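PDB 2OPT: ActII protein from Streptomyces coelicolor, which probably binds DNA as a TetR-family transcriptional repressor, and interacts with the antibiotic actinorhodin and its biosynthetic precursor (S)-DNPA. Local coordinates for residues L6-L19 with H46-I60. Sequence-based numbering, arbitrary orientation.
Sequences LTQDRIVVTALGIL and HVGNRDELLDLVFDI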
ATOM      1  N   LEU A   6      -2.429 -36.780  -8.884  1.00 43.22           N
ATOM      2  CA  LEU A   6      -2.262 -35.408  -8.501  1.00 40.34           C
ATOM      3  C   LEU A   6      -1.934 -35.332  -7.036  1.00 38.33           C
ATOM      4  O   LEU A   6      -2.528 -36.064  -6.206  1.00 37.62           O
ATOM      5  CB  LEU A   6      -3.604 -34.705  -8.720  1.00 41.22           C
ATOM      6  CG  LEU A   6      -3.681 -33.533  -9.702  1.00 43.46           C
ATOM      7  CD1 LEU A   6      -2.963 -33.765 -11.025  1.00 41.79           C
ATOM      8  CD2 LEU A   6      -5.124 -33.198  -9.898  1.00 46.24           C
ATOM      9  N   THR A   7      -1.034 -34.419  -6.691  1.00 35.74           N
ATOM     10  CA  THR A   7      -0.817 -33.986  -5.291  1.00 33.17           C
ATOM     11  C   THR A   7      -1.085 -32.475  -5.267  1.00 33.47           C
ATOM     12  O   THR A   7      -1.077 -31.794  -6.308  1.00 33.94           O
ATOM     13  CB  THR A   7       0.637 -34.207  -4.831  1.00 34.05           C
ATOM     14  OG1 THR A   7       1.509 -33.457  -5.678  1.00 30.82           O
ATOM     15  CG2 THR A   7       1.064 -35.682  -4.908  1.00 33.15           C
ATOM     16  N   GLN A   8      -1.339 -31.951  -4.092  1.00 32.62           N
ATOM     17  CA  GLN A   8      -1.512 -30.518  -3.912  1.00 32.41           C
ATOM     18  C   GLN A   8      -0.256 -29.795  -4.446  1.00 30.60           C
ATOM     19  O   GLN A   8      -0.360 -28.824  -5.172  1.00 29.37           O
ATOM     20  CB  GLN A   8      -1.654 -30.231  -2.446  1.00 31.84           C
ATOM     21  CG  GLN A   8      -1.954 -28.785  -2.193  1.00 35.50           C
ATOM     22  CD  GLN A   8      -2.062 -28.498  -0.738  1.00 40.23           C
ATOM     23  OE1 GLN A   8      -1.118 -27.991  -0.125  1.00 43.65           O
ATOM     24  NE2 GLN A   8      -3.204 -28.843  -0.155  1.00 39.39           N
ATOM     25  N   ASP A   9       0.927 -30.270  -4.086  1.00 30.96           N
ATOM     26  CA  ASP A   9       2.148 -29.570  -4.502  1.00 32.22           C
ATOM     27  C   ASP A   9       2.292 -29.481  -6.010  1.00 31.36           C
ATOM     28  O   ASP A   9       2.770 -28.457  -6.510  1.00 32.52           O
ATOM     29  CB  ASP A   9       3.428 -30.193  -3.909  1.00 33.92           C
ATOM     30  CG  ASP A   9       4.716 -29.329  -4.209  1.00 37.20           C
ATOM     31  OD1 ASP A   9       4.731 -28.077  -3.905  1.00 36.94           O
ATOM     32  OD2 ASP A   9       5.709 -29.924  -4.756  1.00 41.92           O
ATOM     33  N   ARG A  10       1.955 -30.550  -6.739  1.00 30.12           N
ATOM     34  CA  ARG A  10       2.237 -30.574  -8.199  1.00 29.76           C
ATOM     35  C   ARG A  10       1.266 -29.577  -8.811  1.00 28.15           C
ATOM     36  O   ARG A  10       1.550 -28.861  -9.757  1.00 26.86           O
ATOM     37  CB  ARG A  10       1.972 -31.975  -8.773  1.00 29.53           C
ATOM     38  CG  ARG A  10       1.813 -32.036 -10.298  1.00 34.08           C
ATOM     39  CD  ARG A  10       3.024 -31.479 -11.030  1.00 35.45           C
ATOM     40  NE  ARG A  10       4.239 -32.241 -10.704  1.00 41.03           N
ATOM     41  CZ  ARG A  10       5.475 -31.738 -10.749  1.00 42.79           C
ATOM     42  NH1 ARG A  10       6.532 -32.514 -10.460  1.00 41.48           N
ATOM     43  NH2 ARG A  10       5.647 -30.462 -11.086  1.00 41.21           N
ATOM     44  N   ILE A  11       0.085 -29.573  -8.278  1.00 25.16           N
ATOM     45  CA  ILE A  11      -0.916 -28.645  -8.756  1.00 26.85           C
ATOM     46  C   ILE A  11      -0.483 -27.176  -8.580  1.00 26.02           C
ATOM     47  O   ILE A  11      -0.649 -26.356  -9.474  1.00 25.29           O
ATOM     48  CB  ILE A  11      -2.263 -28.847  -7.998  1.00 26.83           C
ATOM     49  CG1 ILE A  11      -2.920 -30.237  -8.293  1.00 26.96           C
ATOM     50  CG2 ILE A  11      -3.292 -27.663  -8.336  1.00 29.68           C
ATOM     51  CD1 ILE A  11      -4.185 -30.565  -7.272  1.00 26.67           C
ATOM     52  N   VAL A  12      -0.037 -26.835  -7.380  1.00 26.74           N
ATOM     53  CA  VAL A  12       0.365 -25.453  -7.070  1.00 25.80           C
ATOM     54  C   VAL A  12       1.570 -25.014  -7.853  1.00 26.68           C
ATOM     55  O   VAL A  12       1.645 -23.873  -8.291  1.00 26.52           O
ATOM     56  CB  VAL A  12       0.482 -25.260  -5.505  1.00 28.24           C
ATOM     57  CG1 VAL A  12       0.920 -23.840  -5.154  1.00 29.26           C
ATOM     58  CG2 VAL A  12      -0.884 -25.485  -4.924  1.00 23.81           C
ATOM     59  N   VAL A  13       2.535 -25.912  -8.033  1.00 24.80           N
ATOM     60  CA  VAL A  13       3.697 -25.579  -8.745  1.00 26.78           C
ATOM     61  C   VAL A  13       3.311 -25.246 -10.205  1.00 27.38           C
ATOM     62  O   VAL A  13       3.821 -24.307 -10.759  1.00 27.89           O
ATOM     63  CB  VAL A  13       4.681 -26.786  -8.734  1.00 27.31           C
ATOM     64  CG1 VAL A  13       5.802 -26.659  -9.858  1.00 32.59           C
ATOM     65  CG2 VAL A  13       5.318 -26.952  -7.369  1.00 28.65           C
ATOM     66  N   THR A  14       2.443 -26.070 -10.809  1.00 27.33           N
ATOM     67  CA  THR A  14       1.951 -25.862 -12.167  1.00 26.92           C
ATOM     68  C   THR A  14       1.251 -24.527 -12.262  1.00 25.35           C
ATOM     69  O   THR A  14       1.476 -23.783 -13.186  1.00 24.73           O
ATOM     70  CB  THR A  14       0.974 -27.021 -12.525  1.00 28.57           C
ATOM     71  OG1 THR A  14       1.715 -28.253 -12.478  1.00 28.36           O
ATOM     72  CG2 THR A  14       0.367 -26.855 -13.926  1.00 31.25           C
ATOM     73  N   ALA A  15       0.383 -24.231 -11.289  1.00 21.83           N
ATOM     74  CA  ALA A  15      -0.289 -22.949 -11.251  1.00 23.30           C
ATOM     75  C   ALA A  15       0.651 -21.736 -11.189  1.00 24.24           C
ATOM     76  O   ALA A  15       0.474 -20.741 -11.930  1.00 26.90           O
ATOM     77  CB  ALA A  15      -1.274 -22.921 -10.047  1.00 19.42           C
ATOM     78  N   LEU A  16       1.662 -21.813 -10.338  1.00 24.97           N
ATOM     79  CA  LEU A  16       2.636 -20.770 -10.246  1.00 25.05           C
ATOM     80  C   LEU A  16       3.372 -20.597 -11.585  1.00 26.46           C
ATOM     81  O   LEU A  16       3.719 -19.499 -11.973  1.00 28.35           O
ATOM     82  CB  LEU A  16       3.634 -21.140  -9.143  1.00 26.54           C
ATOM     83  CG  LEU A  16       4.765 -20.112  -8.946  1.00 25.09           C
ATOM     84  CD1 LEU A  16       4.189 -18.726  -8.549  1.00 26.53           C
ATOM     85  CD2 LEU A  16       5.763 -20.635  -7.890  1.00 24.68           C
ATOM     86  N   GLY A  17       3.569 -21.686 -12.303  1.00 27.66           N
ATOM     87  CA  GLY A  17       4.286 -21.637 -13.591  1.00 27.56           C
ATOM     88  C   GLY A  17       3.433 -20.841 -14.591  1.00 28.85           C
ATOM     89  O   GLY A  17       3.935 -20.012 -15.367  1.00 30.01           O
ATOM     90  N   ILE A  18       2.127 -21.065 -14.557  1.00 29.77           N
ATOM     91  CA  ILE A  18       1.215 -20.361 -15.471  1.00 30.47           C
ATOM     92  C   ILE A  18       1.270 -18.870 -15.156  1.00 30.52           C
ATOM     93  O   ILE A  18       1.469 -18.055 -16.042  1.00 30.47           O
ATOM     94  CB  ILE A  18      -0.253 -20.919 -15.384  1.00 30.28           C
ATOM     95  CG1 ILE A  18      -0.284 -22.345 -15.978  1.00 31.71           C
ATOM     96  CG2 ILE A  18      -1.256 -19.996 -16.122  1.00 28.33           C
ATOM     97  CD1 ILE A  18      -1.451 -23.219 -15.417  1.00 29.29           C
ATOM     98  N   LEU A  19       1.046 -18.541 -13.894  1.00 29.28           N
ATOM     99  CA  LEU A  19       1.163 -17.176 -13.350  1.00 29.97           C
ATOM    100  C   LEU A  19       2.468 -16.499 -13.775  1.00 30.40           C
ATOM    101  O   LEU A  19       2.479 -15.373 -14.243  1.00 31.65           O
ATOM    102  CB  LEU A  19       1.152 -17.252 -11.838  1.00 30.73           C
ATOM    103  CG  LEU A  19       0.120 -16.601 -10.924  1.00 37.19           C
ATOM    104  CD1 LEU A  19       0.763 -16.249  -9.569  1.00 38.57           C
ATOM    105  CD2 LEU A  19      -0.427 -15.336 -11.539  1.00 37.40           C
ATOM    106  N   HIS A  46      -8.557 -31.371  -4.373  1.00 36.45           N
ATOM    107  CA  HIS A  46      -7.221 -31.018  -3.883  1.00 36.65           C
ATOM    108  C   HIS A  46      -7.012 -29.569  -3.541  1.00 37.71           C
ATOM    109  O   HIS A  46      -6.248 -29.258  -2.585  1.00 38.66           O
ATOM    110  CB  HIS A  46      -6.128 -31.411  -4.890  1.00 37.11           C
ATOM    111  CG  HIS A  46      -5.682 -32.834  -4.763  1.00 35.90           C
ATOM    112  ND1 HIS A  46      -6.183 -33.845  -5.554  1.00 38.42           N
ATOM    113  CD2 HIS A  46      -4.849 -33.423  -3.882  1.00 36.51           C
ATOM    114  CE1 HIS A  46      -5.672 -34.999  -5.163  1.00 38.15           C
ATOM    115  NE2 HIS A  46      -4.852 -34.765  -4.160  1.00 37.06           N
ATOM    116  N   VAL A  47      -7.601 -28.659  -4.317  1.00 37.64           N
ATOM    117  CA  VAL A  47      -7.267 -27.253  -4.082  1.00 37.83           C
ATOM    118  C   VAL A  47      -8.422 -26.323  -3.974  1.00 39.81           C
ATOM    119  O   VAL A  47      -8.171 -25.132  -3.686  1.00 42.14           O
ATOM    120  CB  VAL A  47      -6.247 -26.614  -5.068  1.00 36.67           C
ATOM    121  CG1 VAL A  47      -4.883 -27.360  -5.044  1.00 34.81           C
ATOM    122  CG2 VAL A  47      -6.809 -26.516  -6.473  1.00 37.31           C
ATOM    123  N   GLY A  48      -9.655 -26.817  -4.142  1.00 39.04           N
ATOM    124  CA  GLY A  48     -10.842 -25.959  -3.973  1.00 39.79           C
ATOM    125  C   GLY A  48     -11.054 -25.059  -5.178  1.00 39.47           C
ATOM    126  O   GLY A  48     -10.629 -25.402  -6.277  1.00 38.99           O
ATOM    127  N   ASN A  49     -11.709 -23.912  -4.969  1.00 39.95           N
ATOM    128  CA  ASN A  49     -11.991 -22.928  -6.020  1.00 38.55           C
ATOM    129  C   ASN A  49     -10.797 -22.047  -6.341  1.00 37.67           C
ATOM    130  O   ASN A  49      -9.691 -22.259  -5.822  1.00 35.27           O
ATOM    131  CB  ASN A  49     -13.216 -22.085  -5.637  1.00 41.06           C
ATOM    132  CG  ASN A  49     -12.986 -21.257  -4.410  1.00 41.55           C
ATOM    133  OD1 ASN A  49     -11.898 -20.755  -4.181  1.00 41.47           O
ATOM    134  ND2 ASN A  49     -14.013 -21.114  -3.601  1.00 46.37           N
ATOM    135  N   ARG A  50     -10.981 -21.075  -7.237  1.00 37.77           N
ATOM    136  CA  ARG A  50      -9.829 -20.295  -7.710  1.00 36.52           C
ATOM    137  C   ARG A  50      -9.263 -19.481  -6.565  1.00 35.82           C
ATOM    138  O   ARG A  50      -8.064 -19.360  -6.414  1.00 34.92           O
ATOM    139  CB  ARG A  50     -10.224 -19.356  -8.858  1.00 38.94           C
ATOM    140  CG  ARG A  50      -9.027 -18.715  -9.519  1.00 37.96           C
ATOM    141  CD  ARG A  50      -9.492 -17.885 -10.685  1.00 41.19           C
ATOM    142  NE  ARG A  50      -8.361 -17.234 -11.346  1.00 39.28           N
ATOM    143  CZ  ARG A  50      -8.063 -15.952 -11.179  1.00 39.19           C
ATOM    144  NH1 ARG A  50      -8.778 -15.169 -10.356  1.00 35.18           N
ATOM    145  NH2 ARG A  50      -7.052 -15.464 -11.825  1.00 38.23           N
ATOM    146  N   ASP A  51     -10.130 -18.956  -5.713  1.00 35.26           N
ATOM    147  CA  ASP A  51      -9.625 -18.193  -4.582  1.00 35.96           C
ATOM    148  C   ASP A  51      -8.779 -18.998  -3.617  1.00 33.15           C
ATOM    149  O   ASP A  51      -7.810 -18.501  -3.077  1.00 35.33           O
ATOM    150  CB  ASP A  51     -10.803 -17.528  -3.871  1.00 37.89           C
ATOM    151  CG  ASP A  51     -11.394 -16.399  -4.715  1.00 45.71           C
ATOM    152  OD1 ASP A  51     -10.639 -15.833  -5.572  1.00 49.00           O
ATOM    153  OD2 ASP A  51     -12.584 -16.047  -4.504  1.00 51.16           O
ATOM    154  N   GLU A  52      -9.131 -20.237  -3.382  1.00 31.72           N
ATOM    155  CA  GLU A  52      -8.367 -21.083  -2.465  1.00 30.26           C
ATOM    156  C   GLU A  52      -7.056 -21.445  -3.109  1.00 29.62           C
ATOM    157  O   GLU A  52      -6.045 -21.569  -2.448  1.00 30.34           O
ATOM    158  CB  GLU A  52      -9.171 -22.329  -2.207  1.00 31.60           C
ATOM    159  CG  GLU A  52     -10.454 -21.876  -1.393  1.00 33.89           C
ATOM    160  CD  GLU A  52     -11.611 -22.884  -1.306  1.00 45.66           C
ATOM    161  OE1 GLU A  52     -11.794 -23.709  -2.218  1.00 49.18           O
ATOM    162  OE2 GLU A  52     -12.401 -22.804  -0.316  1.00 50.51           O
ATOM    163  N   LEU A  53      -7.103 -21.651  -4.408  1.00 28.55           N
ATOM    164  CA  LEU A  53      -5.882 -21.979  -5.173  1.00 28.13           C
ATOM    165  C   LEU A  53      -4.863 -20.854  -5.018  1.00 27.96           C
ATOM    166  O   LEU A  53      -3.680 -21.089  -4.770  1.00 31.06           O
ATOM    167  CB  LEU A  53      -6.285 -22.181  -6.623  1.00 27.72           C
ATOM    168  CG  LEU A  53      -5.156 -22.549  -7.622  1.00 27.23           C
ATOM    169  CD1 LEU A  53      -4.513 -21.279  -8.007  1.00 28.10           C
ATOM    170  CD2 LEU A  53      -4.146 -23.581  -7.059  1.00 29.02           C
ATOM    171  N   LEU A  54      -5.301 -19.626  -5.242  1.00 28.75           N
ATOM    172  CA  LEU A  54      -4.443 -18.465  -5.115  1.00 28.75           C
ATOM    173  C   LEU A  54      -3.860 -18.337  -3.692  1.00 28.76           C
ATOM    174  O   LEU A  54      -2.727 -17.918  -3.544  1.00 29.30           O
ATOM    175  CB  LEU A  54      -5.216 -17.196  -5.525  1.00 31.56           C
ATOM    176  CG  LEU A  54      -5.499 -17.095  -7.036  1.00 31.74           C
ATOM    177  CD1 LEU A  54      -6.263 -15.816  -7.300  1.00 34.24           C
ATOM    178  CD2 LEU A  54      -4.193 -17.162  -7.866  1.00 31.92           C
ATOM    179  N   ASP A  55      -4.627 -18.683  -2.649  1.00 29.69           N
ATOM    180  CA  ASP A  55      -4.106 -18.676  -1.263  1.00 28.49           C
ATOM    181  C   ASP A  55      -2.910 -19.612  -1.236  1.00 27.87           C
ATOM    182  O   ASP A  55      -1.907 -19.364  -0.544  1.00 27.21           O
ATOM    183  CB  ASP A  55      -5.150 -19.234  -0.273  1.00 28.96           C
ATOM    184  CG  ASP A  55      -6.321 -18.265   0.014  1.00 33.78           C
ATOM    185  OD1 ASP A  55      -6.157 -17.051  -0.140  1.00 34.47           O
ATOM    186  OD2 ASP A  55      -7.394 -18.722   0.508  1.00 39.98           O
ATOM    187  N   LEU A  56      -3.005 -20.724  -1.973  1.00 27.11           N
ATOM    188  CA  LEU A  56      -1.939 -21.729  -1.938  1.00 26.31           C
ATOM    189  C   LEU A  56      -0.684 -21.308  -2.703  1.00 26.99           C
ATOM    190  O   LEU A  56       0.445 -21.673  -2.325  1.00 26.74           O
ATOM    191  CB  LEU A  56      -2.472 -23.066  -2.470  1.00 26.51           C
ATOM    192  CG  LEU A  56      -3.521 -23.830  -1.642  1.00 27.11           C
ATOM    193  CD1 LEU A  56      -3.985 -25.052  -2.434  1.00 29.97           C
ATOM    194  CD2 LEU A  56      -2.992 -24.261  -0.315  1.00 28.10           C
ATOM    195  N   VAL A  57      -0.907 -20.635  -3.829  1.00 26.87           N
ATOM    196  CA  VAL A  57       0.158 -20.118  -4.691  1.00 25.70           C
ATOM    197  C   VAL A  57       0.878 -19.046  -3.845  1.00 27.10           C
ATOM    198  O   VAL A  57       2.092 -19.011  -3.778  1.00 26.58           O
ATOM    199  CB  VAL A  57      -0.426 -19.538  -5.975  1.00 25.15           C
ATOM    200  CG1 VAL A  57       0.613 -18.765  -6.748  1.00 25.11           C
ATOM    201  CG2 VAL A  57      -0.999 -20.643  -6.894  1.00 20.37           C
ATOM    202  N   PHE A  58       0.110 -18.216  -3.141  1.00 27.51           N
ATOM    203  CA  PHE A  58       0.732 -17.226  -2.286  1.00 29.11           C
ATOM    204  C   PHE A  58       1.641 -17.870  -1.242  1.00 28.95           C
ATOM    205  O   PHE A  58       2.778 -17.425  -1.060  1.00 28.63           O
ATOM    206  CB  PHE A  58      -0.344 -16.330  -1.637  1.00 31.22           C
ATOM    207  CG  PHE A  58       0.209 -15.221  -0.741  1.00 34.23           C
ATOM    208  CD1 PHE A  58       1.375 -14.542  -1.076  1.00 38.00           C
ATOM    209  CD2 PHE A  58      -0.485 -14.835   0.400  1.00 35.28           C
ATOM    210  CE1 PHE A  58       1.870 -13.523  -0.262  1.00 39.24           C
ATOM    211  CE2 PHE A  58      -0.015 -13.814   1.212  1.00 38.38           C
ATOM    212  CZ  PHE A  58       1.155 -13.147   0.875  1.00 37.19           C
ATOM    213  N   ASP A  59       1.174 -18.922  -0.561  1.00 27.80           N
ATOM    214  CA  ASP A  59       2.022 -19.504   0.472  1.00 26.69           C
ATOM    215  C   ASP A  59       3.245 -20.196  -0.090  1.00 27.06           C
ATOM    216  O   ASP A  59       4.324 -20.187   0.524  1.00 26.97           O
ATOM    217  CB  ASP A  59       1.254 -20.481   1.339  1.00 27.15           C
ATOM    218  CG  ASP A  59       1.968 -20.730   2.636  1.00 28.49           C
ATOM    219  OD1 ASP A  59       2.032 -19.782   3.452  1.00 21.94           O
ATOM    220  OD2 ASP A  59       2.602 -21.815   2.761  1.00 27.94           O
ATOM    221  N   ILE A  60       3.124 -20.792  -1.266  1.00 26.52           N
ATOM    222  CA  ILE A  60       4.264 -21.580  -1.744  1.00 26.50           C
ATOM    223  C   ILE A  60       5.535 -20.777  -2.073  1.00 27.24           C
ATOM    224  O   ILE A  60       6.658 -21.258  -1.906  1.00 29.17           O
ATOM    225  CB  ILE A  60       3.833 -22.475  -2.908  1.00 27.31           C
ATOM    226  CG1 ILE A  60       4.663 -23.753  -2.872  1.00 27.19           C
ATOM    227  CG2 ILE A  60       3.935 -21.721  -4.291  1.00 26.59           C
ATOM    228  CD1 ILE A  60       4.093 -24.821  -3.734  1.00 36.71           C
TER
HETATM  229  O   HOH W   1      -4.944 -30.822  -0.519  1.00 37.60           O
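In the N-terminal helical domain of this TetR-family protein, helix 8-19 packs across helix 50-60, with Val12 and Val57 at the crossing. The axes of these segments approach to 9.5 Å, nearly at right angles (86°). His46 and Val47 end the predicted helix-turn-helix and close one end of the contact. Packing is knobs-into-holes. Val12 sits among Leu53, Leu56, Val57 and Ile60. With chi1 at 179°, its CG1 is turned away from the backbone N and onto Ile60 CD1 (3.6 Å), and its CG2 meets Leu56 CB. The Val12 and Ile60 side chains run alongside, pointing opposite ways. Val57 fills the hole of Val12, Ala15, Leu16 and Leu19, with CG2 on Ala15 CB (3.9 Å) and CG1 on Leu19 CD1 (3.8 Å). Ile11 and Val47 meet tip to tip, CG2 to CG1 at 3.7 Å. The His46 ring lies beside the start of helix 8-19, its CD2 3.8 Å from Gln8 N, while its ND1 is hydrogen-bonded to Ser42 O. With alanine for His46, a gap would probably open beside Leu6 and Ser42 O would lose this partner. A water bridges the segments, accepting from Gln8 NE2 (2.7 Å) and donating to His46 O (2.9 Å).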